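Local coordinates for predicted metal-dependent hydrolase of the TIM-barrel fold (Lactobacillus casei, PDB 2QPX), which is a zinc-binding protein of the TIM-barrel fold that probably acts as a metal-dependent hydrolase, though its substrate is not known, at residues Asp142-Trp147 and Val181-Ala186; Asp136-His141 and Ala188-Trp193. All coordinates share one frame; numbering follows the deposited sequence.

Contact 1. Residues Asp142-Trp147 and Val181-Ala186; sequences DNFAAW and VNVIEA
The Phe144 ring meets Val183 and Ala186 with its outer carbons, and both methyl groups approach it on a slant. Val183 CG2 lies 3.8 Å from Phe144 CE1, while Ala186 CB comes within 4.1 Å of Phe144 CE2, on the other side of the para carbon CZ. The ring thus spans one turn of the partner helix. Phe144 CG stands anti to the backbone N (chi1 173°), which extends the ring from the start of its own helix toward residues 183 and 186. Val183 CG2 is likewise anti to its backbone N, and this is the branch that does the touching. The neighbouring indole of Trp147 has the Phe144 carbonyl O in plane at its edge. Asn143 N-caps the Phe144 helix: its OD1 accepts from Ala146 N at 3.0 Å, the donor standing 46° above the carbonyl plane. Cutting Phe144 back to an alanine here would probably deprive Val183 CG2 and Ala186 CB of the aromatic carbons they rest on and open a gap between the two helix starts. The contact is purely apolar and small, 123 Å² in all, and lies away from the zinc site. It joins the first turns of helices 144-156 and 183-196; Ala187 and Phe190 of the latter and Leu206 of helix 204-221 also touch Phe144.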
loop_
_atom_site.group_PDB
_atom_site.type_symbol
_atom_site.label_atom_id
_atom_site.label_comp_id
_atom_site.label_asym_id
_atom_site.label_seq_id
_atom_site.Cartn_x
_atom_site.Cartn_y
_atom_site.Cartn_z
ATOM N N ASP A 142 -23.529 36.864 11.463
ATOM C CA ASP A 142 -24.205 36.021 12.445
ATOM C C ASP A 142 -25.134 34.973 11.847
ATOM O O ASP A 142 -25.650 34.152 12.583
ATOM C CB ASP A 142 -24.894 36.839 13.559
ATOM C CG ASP A 142 -26.027 37.713 13.067
ATOM O OD1 ASP A 142 -26.521 37.566 11.934
ATOM O OD2 ASP A 142 -26.445 38.579 13.869
ATOM N N ASN A 143 -25.295 34.963 10.522
ATOM C CA ASN A 143 -26.155 33.989 9.842
ATOM C C ASN A 143 -25.524 33.456 8.561
ATOM O O ASN A 143 -24.721 34.150 7.916
ATOM C CB ASN A 143 -27.521 34.592 9.489
ATOM C CG ASN A 143 -27.404 35.797 8.576
ATOM O OD1 ASN A 143 -27.601 35.701 7.345
ATOM N ND2 ASN A 143 -27.049 36.950 9.169
ATOM N N PHE A 144 -25.896 32.236 8.221
ATOM C CA PHE A 144 -25.361 31.571 7.026
ATOM C C PHE A 144 -25.508 32.393 5.750
ATOM O O PHE A 144 -24.578 32.487 4.947
ATOM C CB PHE A 144 -26.019 30.198 6.845
ATOM C CG PHE A 144 -25.660 29.511 5.555
ATOM C CD1 PHE A 144 -26.379 29.736 4.394
ATOM C CD2 PHE A 144 -24.591 28.655 5.494
ATOM C CE1 PHE A 144 -26.054 29.100 3.221
ATOM C CE2 PHE A 144 -24.258 28.009 4.304
ATOM C CZ PHE A 144 -24.990 28.239 3.159
ATOM N N ALA A 145 -26.678 32.940 5.487
ATOM C CA ALA A 145 -26.873 33.584 4.188
ATOM C C ALA A 145 -25.927 34.769 3.969
ATOM O O ALA A 145 -25.348 34.924 2.879
ATOM C CB ALA A 145 -28.348 34.039 4.044
ATOM N N ALA A 146 -25.756 35.600 4.987
ATOM C CA ALA A 146 -24.878 36.781 4.871
ATOM C C ALA A 146 -23.420 36.323 4.813
ATOM O O ALA A 146 -22.623 36.895 4.063
ATOM C CB ALA A 146 -25.064 37.726 6.046
ATOM N N TRP A 147 -23.072 35.316 5.604
ATOM C CA TRP A 147 -21.716 34.747 5.562
ATOM C C TRP A 147 -21.407 34.178 4.167
ATOM O O TRP A 147 -20.365 34.482 3.559
ATOM C CB TRP A 147 -21.565 33.649 6.592
ATOM C CG TRP A 147 -20.320 32.831 6.364
ATOM C CD1 TRP A 147 -19.044 33.179 6.688
ATOM C CD2 TRP A 147 -20.246 31.553 5.732
ATOM N NE1 TRP A 147 -18.156 32.205 6.289
ATOM C CE2 TRP A 147 -18.875 31.177 5.719
ATOM C CE3 TRP A 147 -21.194 30.674 5.186
ATOM C CZ2 TRP A 147 -18.445 30.006 5.153
ATOM C CZ3 TRP A 147 -20.772 29.498 4.640
ATOM C CH2 TRP A 147 -19.389 29.172 4.614
ATOM N N VAL A 181 -24.246 18.091 -0.016
ATOM C CA VAL A 181 -24.959 18.488 1.204
ATOM C C VAL A 181 -26.013 19.535 0.881
ATOM O O VAL A 181 -25.780 20.518 0.160
ATOM C CB VAL A 181 -23.953 19.126 2.225
ATOM C CG1 VAL A 181 -24.667 19.650 3.473
ATOM C CG2 VAL A 181 -22.852 18.100 2.587
ATOM N N ASN A 182 -27.208 19.336 1.419
ATOM C CA ASN A 182 -28.297 20.285 1.308
ATOM C C ASN A 182 -27.995 21.574 2.074
ATOM O O ASN A 182 -27.334 21.525 3.119
ATOM C CB ASN A 182 -29.573 19.614 1.854
ATOM C CG ASN A 182 -30.830 20.351 1.480
ATOM O OD1 ASN A 182 -31.222 21.321 2.111
ATOM N ND2 ASN A 182 -31.505 19.842 0.449
ATOM N N VAL A 183 -28.505 22.697 1.607
ATOM C CA VAL A 183 -28.334 23.962 2.284
ATOM C C VAL A 183 -28.848 23.913 3.753
ATOM O O VAL A 183 -28.312 24.586 4.598
ATOM C CB VAL A 183 -28.977 25.126 1.483
ATOM C CG1 VAL A 183 -30.537 25.051 1.512
ATOM C CG2 VAL A 183 -28.531 26.487 2.011
ATOM N N ILE A 184 -29.873 23.119 4.047
ATOM C CA ILE A 184 -30.389 23.019 5.411
ATOM C C ILE A 184 -29.264 22.554 6.352
ATOM O O ILE A 184 -29.034 23.139 7.427
ATOM C CB ILE A 184 -31.581 22.060 5.509
ATOM C CG1 ILE A 184 -32.772 22.588 4.679
ATOM C CG2 ILE A 184 -31.934 21.808 6.979
ATOM C CD1 ILE A 184 -33.863 21.553 4.517
ATOM N N GLU A 185 -28.586 21.479 5.963
ATOM C CA GLU A 185 -27.510 20.909 6.765
ATOM C C GLU A 185 -26.284 21.810 6.810
ATOM O O GLU A 185 -25.604 21.868 7.849
ATOM C CB GLU A 185 -27.163 19.522 6.253
ATOM C CG GLU A 185 -28.096 18.443 6.775
ATOM C CD GLU A 185 -29.461 18.470 6.227
ATOM O OE1 GLU A 185 -29.571 18.426 4.988
ATOM O OE2 GLU A 185 -30.430 18.481 7.042
ATOM N N ALA A 186 -25.991 22.467 5.704
ATOM C CA ALA A 186 -24.871 23.416 5.649
ATOM C C ALA A 186 -25.098 24.579 6.602
ATOM O O ALA A 186 -24.209 24.933 7.396
ATOM C CB ALA A 186 -24.646 23.917 4.221
#

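Contact 2. Residues Asp136-His141 and Ala188-Trp193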
loop_
_atom_site.group_PDB
_atom_site.type_symbol
_atom_site.label_atom_id
_atom_site.label_comp_id
_atom_site.label_asym_id
_atom_site.label_seq_id
_atom_site.Cartn_x
_atom_site.Cartn_y
_atom_site.Cartn_z
ATOM N N ASP A 136 -12.400 33.539 8.509
ATOM C CA ASP A 136 -12.318 34.970 8.746
ATOM C C ASP A 136 -13.636 35.672 8.437
ATOM O O ASP A 136 -14.032 36.602 9.139
ATOM C CB ASP A 136 -11.149 35.542 7.968
ATOM C CG ASP A 136 -9.816 35.211 8.628
ATOM O OD1 ASP A 136 -9.755 35.121 9.873
ATOM O OD2 ASP A 136 -8.842 35.079 7.913
ATOM N N PHE A 137 -14.336 35.213 7.396
ATOM C CA PHE A 137 -15.671 35.751 7.106
ATOM C C PHE A 137 -16.700 35.369 8.166
ATOM O O PHE A 137 -17.606 36.154 8.457
ATOM C CB PHE A 137 -16.126 35.400 5.692
ATOM C CG PHE A 137 -15.509 36.271 4.625
ATOM C CD1 PHE A 137 -15.939 37.570 4.436
ATOM C CD2 PHE A 137 -14.452 35.820 3.863
ATOM C CE1 PHE A 137 -15.373 38.377 3.474
ATOM C CE2 PHE A 137 -13.896 36.632 2.907
ATOM C CZ PHE A 137 -14.330 37.911 2.724
HETATM N N MSE A 138 -16.576 34.196 8.760
HETATM C CA MSE A 138 -17.517 33.737 9.791
HETATM C C MSE A 138 -17.576 34.726 10.940
HETATM O O MSE A 138 -18.668 35.024 11.466
HETATM C CB MSE A 138 -17.166 32.308 10.253
HETATM C CG MSE A 138 -17.988 31.759 11.400
HETATM SE SE MSE A 138 -17.454 32.338 13.171
HETATM C CE MSE A 138 -15.715 31.521 13.192
ATOM N N LEU A 139 -16.413 35.279 11.288
ATOM C CA LEU A 139 -16.330 36.207 12.434
ATOM C C LEU A 139 -17.153 37.495 12.223
ATOM O O LEU A 139 -17.537 38.160 13.196
ATOM C CB LEU A 139 -14.858 36.566 12.688
ATOM C CG LEU A 139 -13.921 35.472 13.132
ATOM C CD1 LEU A 139 -12.485 36.049 13.282
ATOM C CD2 LEU A 139 -14.374 34.848 14.411
ATOM N N GLU A 140 -17.426 37.828 10.980
ATOM C CA GLU A 140 -18.097 39.071 10.598
ATOM C C GLU A 140 -19.606 38.937 10.375
ATOM O O GLU A 140 -20.270 39.933 10.098
ATOM C CB GLU A 140 -17.490 39.626 9.302
ATOM C CG GLU A 140 -16.001 39.904 9.349
ATOM C CD GLU A 140 -15.604 40.815 10.495
ATOM O OE1 GLU A 140 -16.320 41.807 10.747
ATOM O OE2 GLU A 140 -14.578 40.521 11.156
ATOM N N HIS A 141 -20.150 37.712 10.472
ATOM C CA HIS A 141 -21.574 37.485 10.141
ATOM C C HIS A 141 -22.251 36.578 11.139
ATOM O O HIS A 141 -21.653 35.598 11.571
ATOM C CB HIS A 141 -21.700 36.928 8.682
ATOM C CG HIS A 141 -21.169 37.873 7.655
ATOM N ND1 HIS A 141 -21.893 38.957 7.212
ATOM C CD2 HIS A 141 -19.941 37.986 7.091
ATOM C CE1 HIS A 141 -21.156 39.661 6.372
ATOM N NE2 HIS A 141 -19.964 39.094 6.280
ATOM N N ALA A 188 -27.174 24.637 9.215
ATOM C CA ALA A 188 -27.160 24.093 10.586
ATOM C C ALA A 188 -25.690 23.940 11.050
ATOM O O ALA A 188 -25.363 24.213 12.206
ATOM C CB ALA A 188 -27.891 22.785 10.662
ATOM N N GLY A 189 -24.818 23.488 10.159
ATOM C CA GLY A 189 -23.379 23.383 10.446
ATOM C C GLY A 189 -22.763 24.731 10.764
ATOM O O GLY A 189 -21.977 24.867 11.741
ATOM N N PHE A 190 -23.133 25.741 9.977
ATOM C CA PHE A 190 -22.696 27.100 10.206
ATOM C C PHE A 190 -23.143 27.591 11.593
ATOM O O PHE A 190 -22.359 28.149 12.360
ATOM C CB PHE A 190 -23.199 28.068 9.149
ATOM C CG PHE A 190 -22.801 29.504 9.416
ATOM C CD1 PHE A 190 -21.578 29.975 8.976
ATOM C CD2 PHE A 190 -23.581 30.353 10.202
ATOM C CE1 PHE A 190 -21.174 31.282 9.251
ATOM C CE2 PHE A 190 -23.173 31.652 10.476
ATOM C CZ PHE A 190 -21.955 32.112 10.026
ATOM N N ASP A 191 -24.414 27.365 11.918
ATOM C CA ASP A 191 -24.926 27.829 13.210
ATOM C C ASP A 191 -24.186 27.148 14.349
ATOM O O ASP A 191 -23.849 27.807 15.323
ATOM C CB ASP A 191 -26.441 27.544 13.341
ATOM C CG ASP A 191 -27.275 28.357 12.395
ATOM O OD1 ASP A 191 -26.793 29.392 11.887
ATOM O OD2 ASP A 191 -28.472 27.982 12.183
ATOM N N THR A 192 -23.995 25.836 14.273
ATOM C CA THR A 192 -23.283 25.069 15.316
ATOM C C THR A 192 -21.856 25.625 15.488
ATOM O O THR A 192 -21.368 25.829 16.630
ATOM C CB THR A 192 -23.303 23.601 15.039
ATOM O OG1 THR A 192 -24.655 23.165 15.124
ATOM C CG2 THR A 192 -22.434 22.801 16.013
ATOM N N TRP A 193 -21.210 25.892 14.354
ATOM C CA TRP A 193 -19.869 26.491 14.343
ATOM C C TRP A 193 -19.839 27.843 15.016
ATOM O O TRP A 193 -19.039 28.062 15.962
ATOM C CB TRP A 193 -19.392 26.556 12.889
ATOM C CG TRP A 193 -18.066 27.172 12.626
ATOM C CD1 TRP A 193 -16.980 27.213 13.465
ATOM C CD2 TRP A 193 -17.668 27.822 11.418
ATOM N NE1 TRP A 193 -15.933 27.843 12.839
ATOM C CE2 TRP A 193 -16.318 28.227 11.582
ATOM C CE3 TRP A 193 -18.317 28.111 10.211
ATOM C CZ2 TRP A 193 -15.598 28.876 10.576
ATOM C CZ3 TRP A 193 -17.602 28.777 9.207
ATOM C CH2 TRP A 193 -16.251 29.164 9.400
#
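A Met-aromatic contact between Met138 and Trp193 packs the end of helix 130-138 against helix 183-196, part of a helical region toward the outside of the TIM-barrel protein. Met138 is selenomethionine, and its chain lies across one face of the indole. Met138 CG sits almost straight above the six-membered ring of Trp193, 3.6 Å from its centroid and 6° off the normal, a CH-pi contact. Nearer the backbone, Met138 CB is 3.4 Å from Trp193 CH2. Met138 SE follows above the same face, farther off at 4.8 Å from the centroid of the Trp193 six-membered ring. Met138 CG leaves anti to the backbone N (chi1 175°), and bends at chi2 and chi3 bring the terminal methyl back to the indole. Phe190 shares the methionine: Phe190 CE1 lies 3.9 Å from Met138 CG. His141 O lies 3.8 Å from Phe190 CZ, at the ring edge and near its plane. That carbonyl follows the type I turn Met138-His141, where His141 N bonds back to Met138 O; Lys194 NZ also donates to Met138 O, a second tie between the helices. Leu206 of helix 204-221 touches both Phe190 and Trp193. Trp193 NE1 donates to Lys199 O, fixing the pyrrole end of the indole, and it is there that Met138 CE settles, 3.7 Å from both Trp193 NE1 and Trp193 CE2.

How the contacts relate
From the N terminus, the chain reaches the end of helix 130-138, turns through His141 and enters helix 144-156. It then passes Lys167, the carboxylated zinc ligand, and returns as helix 183-196. Contact 2 closes the outer loop, with 46 residues between its segments; contact 1 is nested inside it and encloses 33. Helix 183-196 serves both, its first turn meeting 142-147 and its second half meeting 136-141, so the two consecutive helices are tied to one partner. The centres lie about 9 Å apart, and Trp147 bridges them: Trp147 CG is 3.4 Å from Phe190 CE1, and Trp147 CD1 is 3.4 Å from Met138 N.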